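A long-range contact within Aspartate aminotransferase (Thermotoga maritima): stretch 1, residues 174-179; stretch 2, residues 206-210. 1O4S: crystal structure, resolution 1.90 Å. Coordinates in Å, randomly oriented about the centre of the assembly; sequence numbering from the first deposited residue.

Stretch 1 (174-179) KTKAVL
Stretch 2, residues 206-210: RNFYI

Parallel strands are joined by hydrogen bonds that reach from one residue to both neighbours of its partner, and the start of such a pairing in this aminotransferase is a compact example. Residues 175-179 form one strand; 209-210 begin the other, and the touching segments run 30° apart. Ala177 pairs with Tyr209 (CA to CA 4.6 Å) and Val178 with Ile210 (CA to CA 5.1 Å). Tyr209 supplies both bonds: its N donates to Lys176 O at 3.1 Å and 170°, and its O accepts from Val178 N at 3.0 Å and 161°. The same Tyr209 O lies 3.2 Å from Ala177 CA in a CA-H...O contact.

Extended backbones (phi/psi -154/153 at Ala177, -120/126 at Val178, -89/145 at Tyr209) carry this ladder, whereas Lys176 is kinked at -96/-27. Ahead of the second strand, Asn207 leaves a helix with phi/psi 62/62, and Phe208, at -141/161, brings the chain alongside.

Phe208, Val178 and Tyr209 cover the most surface of the 333 Å² buried. Phe208 points its CA-to-CB bond toward the first strand; with chi1 65° (p) and chi2 84°, its CE1 comes within 3.3 Å of CG2 of Val178 (chi1 174°, t), a tight, oblique approach. Both residues are buried, as suits an aromatic ring packed against a branched apolar side chain. Tyr209 (chi1 -73°, m; chi2 -83°) and Ala177 turn to the same face of the sheet, their CB atoms 4.3 Å apart, while Val178 and Ile210 turn to the opposite face. Lys176 starts away from the second stretch, but its chain (t, p, t, m) returns to place CE 4.0 Å from Tyr209 CE2, close to the ring plane, so aliphatic carbon lines the edge of the ring while NZ is hydrogen-bonded elsewhere in the structure. Before the ladder begins, one water bridges the backbones, donating to Thr175 O at 2.9 Å and Arg206 O at 3.1 Å.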

# COMPACT_ATOMS: atom_id res chain seq x y z
N LYS B 174 4.37 27.99 -6.93
CA LYS B 174 4.57 26.67 -6.34
C LYS B 174 3.30 25.81 -6.41
O LYS B 174 3.39 24.60 -6.27
CB LYS B 174 5.09 26.83 -4.88
CG LYS B 174 3.98 27.06 -3.83
CD LYS B 174 4.44 27.92 -2.63
CE LYS B 174 5.12 27.11 -1.53
NZ LYS B 174 5.07 27.80 -0.20
N THR B 175 2.12 26.42 -6.62
CA THR B 175 0.85 25.68 -6.74
C THR B 175 0.86 24.67 -7.88
O THR B 175 0.73 25.02 -9.06
CB THR B 175 -0.37 26.59 -6.95
OG1 THR B 175 -0.50 27.52 -5.87
CG2 THR B 175 -1.68 25.72 -6.88
N LYS B 176 0.99 23.40 -7.50
CA LYS B 176 1.10 22.31 -8.45
C LYS B 176 -0.25 21.62 -8.73
O LYS B 176 -0.42 21.01 -9.77
CB LYS B 176 2.13 21.28 -7.92
CG LYS B 176 2.56 20.20 -8.93
CD LYS B 176 3.62 20.74 -9.93
CE LYS B 176 3.77 19.79 -11.17
NZ LYS B 176 4.61 18.53 -10.96
N ALA B 177 -1.19 21.65 -7.79
CA ALA B 177 -2.45 20.96 -7.96
C ALA B 177 -3.58 21.57 -7.16
O ALA B 177 -3.36 22.21 -6.13
CB ALA B 177 -2.31 19.45 -7.61
N VAL B 178 -4.79 21.38 -7.68
CA VAL B 178 -5.99 21.68 -6.96
C VAL B 178 -6.76 20.37 -6.83
O VAL B 178 -7.06 19.69 -7.83
CB VAL B 178 -6.81 22.75 -7.65
CG1 VAL B 178 -8.19 22.95 -6.93
CG2 VAL B 178 -6.03 24.07 -7.75
N LEU B 179 -7.09 20.04 -5.59
CA LEU B 179 -7.79 18.82 -5.23
C LEU B 179 -9.28 19.08 -5.06
O LEU B 179 -9.69 19.87 -4.21
CB LEU B 179 -7.23 18.30 -3.92
CG LEU B 179 -7.90 17.04 -3.38
CD1 LEU B 179 -7.72 15.88 -4.34
CD2 LEU B 179 -7.33 16.71 -1.99
N ARG B 206 -2.82 28.50 -16.01
CA ARG B 206 -1.93 28.76 -14.88
C ARG B 206 -1.04 27.55 -14.55
O ARG B 206 -0.32 27.57 -13.56
CB ARG B 206 -2.75 29.19 -13.66
CG ARG B 206 -3.65 30.43 -13.88
CD ARG B 206 -2.90 31.74 -14.16
NE ARG B 206 -1.83 31.95 -13.18
CZ ARG B 206 -1.95 32.61 -12.02
NH1 ARG B 206 -3.11 33.19 -11.65
NH2 ARG B 206 -0.90 32.70 -11.21
N ASN B 207 -1.13 26.51 -15.39
CA ASN B 207 -0.25 25.33 -15.34
C ASN B 207 -0.27 24.48 -14.06
O ASN B 207 0.74 24.34 -13.38
CB ASN B 207 1.19 25.77 -15.65
CG ASN B 207 2.09 24.60 -15.99
OD1 ASN B 207 1.63 23.57 -16.48
ND2 ASN B 207 3.39 24.76 -15.72
N PHE B 208 -1.43 23.90 -13.74
CA PHE B 208 -1.53 22.99 -12.61
C PHE B 208 -2.45 21.81 -12.93
O PHE B 208 -3.25 21.88 -13.87
CB PHE B 208 -1.96 23.72 -11.31
CG PHE B 208 -3.36 24.32 -11.34
CD1 PHE B 208 -4.48 23.54 -11.05
CD2 PHE B 208 -3.56 25.68 -11.62
CE1 PHE B 208 -5.77 24.09 -11.07
CE2 PHE B 208 -4.85 26.24 -11.63
CZ PHE B 208 -5.95 25.45 -11.36
N TYR B 209 -2.32 20.74 -12.15
CA TYR B 209 -3.14 19.54 -12.29
C TYR B 209 -4.39 19.64 -11.46
O TYR B 209 -4.38 20.22 -10.37
CB TYR B 209 -2.40 18.30 -11.80
CG TYR B 209 -1.31 17.85 -12.73
CD1 TYR B 209 -1.60 17.06 -13.83
CD2 TYR B 209 0.02 18.19 -12.49
CE1 TYR B 209 -0.60 16.65 -14.69
CE2 TYR B 209 1.05 17.76 -13.33
CZ TYR B 209 0.73 16.99 -14.44
OH TYR B 209 1.72 16.57 -15.31
N ILE B 210 -5.47 19.07 -11.99
CA ILE B 210 -6.69 18.92 -11.22
C ILE B 210 -6.75 17.46 -10.82
O ILE B 210 -6.78 16.59 -11.69
CB ILE B 210 -7.95 19.31 -12.02
CG1 ILE B 210 -7.92 20.80 -12.37
CG2 ILE B 210 -9.22 18.96 -11.20
CD1 ILE B 210 -9.05 21.20 -13.26
O HOH W 1 1.44 26.93 -11.11